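Local coordinates for NADPH-flavin oxidoreductase (Helicobacter pylori, PDB 2H0U), which uses FMN and NAD(P)H to reduce flavins as an oxidoreductase of the nitroreductase family, at the interface of chains A and B. Residues are numbered along the deposited sequence; one frame, centred on the assembly and turned at random. Chains: chain A/B, NADPH-flavin oxidoreductase.

Contact 1: the interface of chains A and B. Residues chain A 32, 36, 152, 155-156; chain B 2-3, 6.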
# COMPACT_ATOMS: atom_id res chain seq x y z
N ALA A 32 -3.63 -19.23 -4.82
CA ALA A 32 -2.31 -18.57 -5.01
C ALA A 32 -2.38 -17.09 -4.68
O ALA A 32 -1.46 -16.56 -4.04
CB ALA A 32 -1.79 -18.75 -6.43
N VAL A 36 -0.27 -14.91 -1.98
CA VAL A 36 0.38 -13.62 -2.22
C VAL A 36 0.09 -12.63 -1.07
O VAL A 36 1.01 -11.99 -0.53
CB VAL A 36 -0.02 -13.03 -3.61
CG1 VAL A 36 0.51 -11.59 -3.80
CG2 VAL A 36 0.52 -13.93 -4.74
N ALA A 152 -0.12 -9.52 -8.64
CA ALA A 152 -0.06 -10.96 -8.91
C ALA A 152 -1.23 -11.42 -9.80
O ALA A 152 -1.06 -12.26 -10.73
CB ALA A 152 -0.06 -11.71 -7.56
N MSE A 155 -0.36 -10.59 -13.27
CA MSE A 155 0.55 -11.62 -13.78
C MSE A 155 -0.17 -12.88 -14.24
O MSE A 155 0.25 -13.49 -15.24
CB MSE A 155 1.62 -11.98 -12.76
CG MSE A 155 2.64 -10.90 -12.54
SE MSE A 155 3.86 -11.48 -11.10
CE MSE A 155 4.76 -12.95 -12.10
N LEU A 156 -1.27 -13.25 -13.57
CA LEU A 156 -2.09 -14.41 -13.97
C LEU A 156 -3.16 -14.11 -15.01
O LEU A 156 -3.90 -15.01 -15.38
CB LEU A 156 -2.76 -15.07 -12.76
CG LEU A 156 -1.83 -15.76 -11.76
CD1 LEU A 156 -2.58 -16.18 -10.49
CD2 LEU A 156 -1.14 -16.98 -12.43
N ASP B 2 3.01 -18.82 -14.66
CA ASP B 2 1.95 -19.61 -13.97
C ASP B 2 1.91 -19.30 -12.48
O ASP B 2 2.69 -18.51 -11.98
CB ASP B 2 2.14 -21.11 -14.23
CG ASP B 2 3.42 -21.67 -13.65
OD1 ASP B 2 3.95 -21.12 -12.66
OD2 ASP B 2 3.90 -22.69 -14.20
N ARG B 3 0.98 -19.93 -11.76
CA ARG B 3 0.78 -19.59 -10.35
C ARG B 3 2.01 -19.97 -9.51
O ARG B 3 2.36 -19.28 -8.55
CB ARG B 3 -0.54 -20.22 -9.85
CG ARG B 3 -0.47 -21.66 -9.47
CD ARG B 3 -1.81 -22.19 -9.02
NE ARG B 3 -2.79 -22.17 -10.11
CZ ARG B 3 -3.01 -23.18 -10.95
NH1 ARG B 3 -2.33 -24.32 -10.83
NH2 ARG B 3 -3.92 -23.05 -11.91
N VAL B 6 4.34 -17.13 -9.90
CA VAL B 6 3.81 -15.98 -9.17
C VAL B 6 4.09 -16.10 -7.67
O VAL B 6 4.54 -15.14 -7.05
CB VAL B 6 2.30 -15.79 -9.39
CG1 VAL B 6 1.77 -14.72 -8.43
CG2 VAL B 6 2.00 -15.39 -10.86
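B:Val6 fills an apolar socket in chain A, and its two methyls divide the work. CG1 faces A:Ala152, 3.6 Å from its CB, and A:Val36, whose CG2 lies 4.0 Å away. CG2 takes the other half of the socket. It lies 3.8 Å from CD2 of A:Leu156 and 3.9 Å from the terminal methyl CE of A:Met155, a selenomethionine. The B:Val6 side chain meets A:Val36 at about a right angle and runs past A:Met155 in the opposite direction. CG1 of B:Val6 stands anti to its own backbone N (chi1 171°), which leaves CG2 beside that N and turned to A:Leu156.

Around this plug, A:Leu156 also covers the start of the B helix 3-12. Its CD2 is 3.7 Å from the backbone N of B:Arg3 and also touches the backbone carbonyl carbon of B:Asp2. A helix 27-38 supplies A:Val36 to the socket, the end of A helix 131-155 supplies A:Ala152 and A:Met155, and A:Leu156 follows directly. The N-terminal helix of one subunit thus packs across two helices of the other. Farther along the B helix from B:Val6, toward its N-terminus, CB of A:Ala32 meets CB of B:Arg3 at 3.9 Å.

Contact 2: the interface of chains A and B. Residues chain A 47, 95, 98-99, 103; chain B 205-207.
The indole of B:Trp207 packs on A:Val103, whose methyl CG2 sits over the ring face. CG2 is 3.5 Å from the centroid of the six-membered ring, a CH-pi contact, and it also covers the five-membered ring. CG1 of A:Val103 is anti to the backbone N (chi1 -180°) and reaches the backbone of B:Thr205 and B:Arg206 instead. One valine therefore serves both the ring and the chain that leads to it. A:Val99 meets the indole with CG2, 3.6 Å from NE1. CG of A:Lys98 touches the far end of the ring at CH2, 3.8 Å away.

At the polar rim the tryptophan is held through both its indole and its backbone N-H. Its indole NE1 donates to the phenol OH of A:Tyr95 at 2.8 Å, nearly straight and in the ring plane. That OH in turn donates to the backbone O of A:Glu47 at 2.8 Å, from above the carbonyl plane. The backbone N of B:Trp207 donates to OE1 of A:Glu47 at 2.8 Å, and OE1 accepts with its syn lone pair. CD of the same carboxylate lies 3.4 Å from CD of B:Arg206, an FMN-binding residue whose NH1 bonds back to B:Thr205 O.

In the fold, a B loop ahead of helix 209-212 lies against A helix 94-102, the residue just after it, and the loop of A:Glu47 before strand 49-54.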
# COMPACT_ATOMS: atom_id res chain seq x y z
N GLU A 47 2.31 -8.14 10.51
CA GLU A 47 1.14 -8.68 9.77
C GLU A 47 -0.17 -8.27 10.46
O GLU A 47 -0.97 -9.14 10.83
CB GLU A 47 1.19 -10.22 9.70
CG GLU A 47 2.37 -10.82 9.00
CD GLU A 47 2.49 -12.34 9.29
OE1 GLU A 47 1.59 -13.10 8.88
OE2 GLU A 47 3.50 -12.74 9.87
N TYR A 95 -1.35 -8.53 20.95
CA TYR A 95 -1.13 -9.01 19.58
C TYR A 95 0.37 -9.00 19.21
O TYR A 95 0.88 -9.94 18.59
CB TYR A 95 -1.89 -8.16 18.51
CG TYR A 95 -1.55 -8.66 17.13
CD1 TYR A 95 -1.99 -9.91 16.70
CD2 TYR A 95 -0.68 -7.94 16.30
CE1 TYR A 95 -1.65 -10.42 15.43
CE2 TYR A 95 -0.30 -8.44 15.05
CZ TYR A 95 -0.79 -9.68 14.62
OH TYR A 95 -0.43 -10.19 13.40
N LYS A 98 2.08 -11.70 20.87
CA LYS A 98 1.68 -12.93 20.20
C LYS A 98 2.38 -13.22 18.87
O LYS A 98 2.87 -14.31 18.67
CB LYS A 98 0.16 -12.98 19.99
CG LYS A 98 -0.37 -14.32 19.43
CD LYS A 98 -1.88 -14.24 19.23
CE LYS A 98 -2.58 -15.50 19.68
NZ LYS A 98 -3.98 -15.51 19.18
N VAL A 99 2.41 -12.25 17.95
CA VAL A 99 3.06 -12.46 16.67
C VAL A 99 4.60 -12.67 16.86
O VAL A 99 5.23 -13.48 16.18
CB VAL A 99 2.66 -11.36 15.64
CG1 VAL A 99 3.24 -10.04 16.00
CG2 VAL A 99 3.07 -11.78 14.24
N VAL A 103 5.02 -16.34 15.48
CA VAL A 103 5.49 -16.30 14.10
C VAL A 103 6.99 -16.13 14.06
O VAL A 103 7.68 -16.85 13.34
CB VAL A 103 4.81 -15.18 13.27
CG1 VAL A 103 5.33 -15.16 11.79
CG2 VAL A 103 3.27 -15.31 13.32
N THR B 205 8.59 -15.82 7.28
CA THR B 205 7.82 -16.28 8.43
C THR B 205 6.53 -15.48 8.45
O THR B 205 6.57 -14.24 8.50
CB THR B 205 8.55 -16.11 9.79
OG1 THR B 205 9.09 -14.78 9.89
CG2 THR B 205 9.68 -17.16 9.93
N ARG B 206 5.42 -16.18 8.39
CA ARG B 206 4.09 -15.53 8.36
C ARG B 206 3.10 -16.35 9.16
O ARG B 206 3.32 -17.56 9.35
CB ARG B 206 3.57 -15.45 6.90
CG ARG B 206 4.30 -14.46 5.96
CD ARG B 206 4.22 -13.00 6.45
NE ARG B 206 4.81 -12.09 5.46
CZ ARG B 206 6.11 -11.84 5.34
NH1 ARG B 206 6.98 -12.37 6.18
NH2 ARG B 206 6.53 -11.04 4.38
N TRP B 207 2.00 -15.74 9.59
CA TRP B 207 0.86 -16.53 10.08
C TRP B 207 0.43 -17.54 9.02
O TRP B 207 0.54 -17.28 7.83
CB TRP B 207 -0.35 -15.67 10.39
CG TRP B 207 -0.23 -14.80 11.62
CD1 TRP B 207 -0.23 -13.43 11.64
CD2 TRP B 207 -0.13 -15.22 12.98
NE1 TRP B 207 -0.12 -12.97 12.93
CE2 TRP B 207 -0.06 -14.05 13.78
CE3 TRP B 207 -0.11 -16.48 13.62
CZ2 TRP B 207 0.06 -14.10 15.17
CZ3 TRP B 207 -0.01 -16.51 15.01
CH2 TRP B 207 0.07 -15.34 15.76

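Contact 3: the interface of chains A and B. Residues chain A 140-141, 143-144; chain B 143, 146-147, 164.
Apolar packing centres on the ring of B:Tyr143, which lies against A:Lys140 and A:Ile144. CB of A:Lys140 stands over the middle of one ring face, 3.7 Å from the centroid, as a CH-pi contact. The lysine chain then runs out over the ring, and its CD comes 3.7 Å from CE1. A:Ile144 touches CD2 of the ring with its CD1 at 3.8 Å. The same CD1 meets the CE methyl of B:Met146, a selenomethionine. The other branch, CG2, is anti to the backbone N and points to CB of B:Ala147, 4.0 Å away.

The polar contact gathers on the carboxylate of B:Glu164. A:Gln141 bends at chi2 (-52°) and brings its amide NE2 to OE2 at 3.0 Å. This bond is nearly straight and approaches OE2 on the syn side, with the amide and carboxylate planes almost perpendicular. The phenol OH of B:Tyr143 donates to the same OE2 at 2.6 Å, on the anti side, tilted about 31° out of the carboxylate plane. Two donors from different subunits thus grip one oxygen.

The contact joins the long helices 131-155 of both subunits near the two-fold axis. B:Tyr143 and B:Glu164 also line the FMN pocket, so it ties dimer packing to the cofactor site.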
# COMPACT_ATOMS: atom_id res chain seq x y z
N LYS A 140 -2.28 1.11 6.38
CA LYS A 140 -1.23 1.27 5.34
C LYS A 140 -0.59 -0.09 4.95
O LYS A 140 -0.31 -0.33 3.75
CB LYS A 140 -0.15 2.26 5.84
CG LYS A 140 -0.66 3.73 5.91
CD LYS A 140 0.44 4.66 6.52
CE LYS A 140 -0.25 5.95 6.99
NZ LYS A 140 0.83 6.99 7.30
N GLN A 141 -0.31 -0.93 5.94
CA GLN A 141 0.32 -2.22 5.67
C GLN A 141 -0.62 -3.05 4.79
O GLN A 141 -0.16 -3.72 3.86
CB GLN A 141 0.63 -3.01 6.97
CG GLN A 141 1.28 -2.14 8.13
CD GLN A 141 2.51 -1.38 7.68
OE1 GLN A 141 3.44 -1.95 7.09
NE2 GLN A 141 2.54 -0.09 7.97
N TYR A 143 -2.54 -1.98 2.56
CA TYR A 143 -2.55 -1.50 1.15
C TYR A 143 -1.44 -2.21 0.38
O TYR A 143 -1.59 -2.45 -0.81
CB TYR A 143 -2.44 0.03 1.06
CG TYR A 143 -3.79 0.75 1.19
CD1 TYR A 143 -4.60 0.56 2.33
CD2 TYR A 143 -4.29 1.58 0.17
CE1 TYR A 143 -5.87 1.19 2.48
CE2 TYR A 143 -5.54 2.25 0.31
CZ TYR A 143 -6.31 2.02 1.48
OH TYR A 143 -7.53 2.60 1.67
N ILE A 144 -0.31 -2.49 1.04
CA ILE A 144 0.76 -3.32 0.43
C ILE A 144 0.18 -4.71 0.09
O ILE A 144 0.35 -5.23 -1.00
CB ILE A 144 1.99 -3.48 1.34
CG1 ILE A 144 2.55 -2.11 1.68
CG2 ILE A 144 3.08 -4.42 0.66
CD1 ILE A 144 3.75 -2.23 2.78
N TYR B 143 1.58 3.78 -0.37
CA TYR B 143 2.06 2.41 -0.04
C TYR B 143 1.82 1.50 -1.24
O TYR B 143 2.59 0.58 -1.47
CB TYR B 143 1.43 1.87 1.25
CG TYR B 143 2.17 2.30 2.53
CD1 TYR B 143 2.35 3.66 2.81
CD2 TYR B 143 2.72 1.36 3.42
CE1 TYR B 143 3.04 4.11 3.98
CE2 TYR B 143 3.39 1.78 4.60
CZ TYR B 143 3.54 3.17 4.84
OH TYR B 143 4.19 3.65 5.94
N MSE B 146 4.66 2.35 -3.65
CA MSE B 146 5.92 1.72 -3.21
C MSE B 146 5.88 0.19 -3.39
O MSE B 146 6.85 -0.42 -3.87
CB MSE B 146 6.20 2.08 -1.73
CG MSE B 146 7.35 1.28 -1.16
SE MSE B 146 7.60 1.54 0.77
CE MSE B 146 6.01 0.58 1.43
N ALA B 147 4.74 -0.43 -3.04
CA ALA B 147 4.57 -1.89 -3.23
C ALA B 147 4.77 -2.30 -4.70
O ALA B 147 5.46 -3.29 -4.99
CB ALA B 147 3.14 -2.36 -2.74
N GLU B 164 10.29 2.49 7.23
CA GLU B 164 9.58 3.45 8.07
C GLU B 164 10.46 3.96 9.22
O GLU B 164 10.07 4.91 9.89
CB GLU B 164 8.31 2.79 8.68
CG GLU B 164 7.11 2.70 7.71
CD GLU B 164 5.90 2.00 8.37
OE1 GLU B 164 5.99 1.66 9.57
OE2 GLU B 164 4.86 1.84 7.70

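Contact 4: the interface of chains A and B. Residues chain A 211, 213-214; chain B 50-51, 180.
A parallel beta bridge joins the C-terminal strand 213-216 of chain A to strand 49-54 of chain B. It pairs A:Tyr213 with B:Met51, a selenomethionine. The backbone N of A:Glu214 donates to the O of B:Met51 at 2.9 Å. Beside this bond, CB of B:Met51 lies in the plane of the A:Tyr213 ring at its edge, 4.0 Å from CD1.

The side chains of B:Lys50 and A:Glu214 add a salt bridge. NZ of the lysine is 3.1 Å from OE1 of the carboxylate and also forms a hydrogen bond with it. The ammonium comes from above the carboxylate plane, 47° out of it. B:Lys50 is fully stretched, with CG anti to the backbone N (chi1 180°), and this carries NZ outward from the strand to the acid of A:Glu214. Its CE also packs on CB of A:Glu214 at 3.8 Å. A water links NZ of B:Lys50, at 3.2 Å, to the backbone O of A:Val211, at 2.6 Å. The other carboxylate oxygen, OE2, lies 3.8 Å from CE1 of B:Tyr180, with ring and carboxylate planes steeply turned.

The site anchors the C-terminal tail of one subunit as an added strand on the other. The exchange, repeated by the two-fold, likely strengthens the dimer.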
# COMPACT_ATOMS: atom_id res chain seq x y z
N VAL A 211 6.58 15.81 -12.84
CA VAL A 211 5.64 16.29 -11.84
C VAL A 211 5.65 15.43 -10.52
O VAL A 211 5.53 15.96 -9.42
CB VAL A 211 4.22 16.42 -12.43
CG1 VAL A 211 3.27 16.86 -11.38
CG2 VAL A 211 4.22 17.43 -13.58
N TYR A 213 8.11 13.01 -9.66
CA TYR A 213 9.41 12.42 -9.36
C TYR A 213 10.51 13.44 -9.52
O TYR A 213 10.57 14.14 -10.54
CB TYR A 213 9.67 11.24 -10.29
CG TYR A 213 11.07 10.64 -10.14
CD1 TYR A 213 11.40 9.82 -9.04
CD2 TYR A 213 12.03 10.85 -11.13
CE1 TYR A 213 12.69 9.26 -8.94
CE2 TYR A 213 13.29 10.32 -11.03
CZ TYR A 213 13.62 9.53 -9.94
OH TYR A 213 14.88 9.00 -9.88
N GLU A 214 11.38 13.52 -8.52
CA GLU A 214 12.49 14.45 -8.59
C GLU A 214 13.77 13.88 -7.94
O GLU A 214 13.71 13.19 -6.93
CB GLU A 214 12.05 15.77 -7.95
CG GLU A 214 13.16 16.66 -7.53
CD GLU A 214 12.66 18.01 -7.08
OE1 GLU A 214 11.59 18.05 -6.43
OE2 GLU A 214 13.34 19.01 -7.39
N LYS B 50 4.40 12.49 -4.46
CA LYS B 50 5.57 12.86 -5.23
C LYS B 50 6.74 12.09 -4.65
O LYS B 50 6.90 12.04 -3.43
CB LYS B 50 5.87 14.37 -5.12
CG LYS B 50 7.12 14.76 -5.94
CD LYS B 50 7.24 16.28 -6.10
CE LYS B 50 8.51 16.59 -6.92
NZ LYS B 50 8.63 18.04 -7.30
N MSE B 51 7.54 11.49 -5.53
CA MSE B 51 8.71 10.71 -5.09
C MSE B 51 10.01 11.50 -5.20
O MSE B 51 10.22 12.18 -6.22
CB MSE B 51 8.84 9.48 -6.01
CG MSE B 51 7.69 8.48 -5.79
SE MSE B 51 7.85 6.93 -6.95
CE MSE B 51 7.45 7.81 -8.63
N TYR B 180 13.50 20.83 -0.48
CA TYR B 180 12.91 19.73 -1.26
C TYR B 180 11.59 19.24 -0.65
O TYR B 180 11.04 18.22 -1.07
CB TYR B 180 13.91 18.57 -1.41
CG TYR B 180 15.05 18.89 -2.36
CD1 TYR B 180 14.89 18.67 -3.72
CD2 TYR B 180 16.25 19.41 -1.90
CE1 TYR B 180 15.90 18.96 -4.60
CE2 TYR B 180 17.28 19.71 -2.80
CZ TYR B 180 17.06 19.47 -4.14
OH TYR B 180 18.02 19.74 -5.08
O HOH W 1 5.90 18.50 -8.89

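Contact 3 lies nearest the middle of the interface, with C-alpha centres about 19 Å from contact 1 and about 18 Å from contacts 2 and 4. Contacts 2 and 4 are about 35 Å apart. Helix 131-155 serves both contacts 1 and 3. The C-terminal stretch supplies contact 2 from chain B and contact 4 from chain A, so each tail probably runs across its partner from one type of site to the other. Two-fold symmetry repeats every contact. Together they indicate an extensively interlocked dimer, and contacts 2 and 3 include residues that bind FMN.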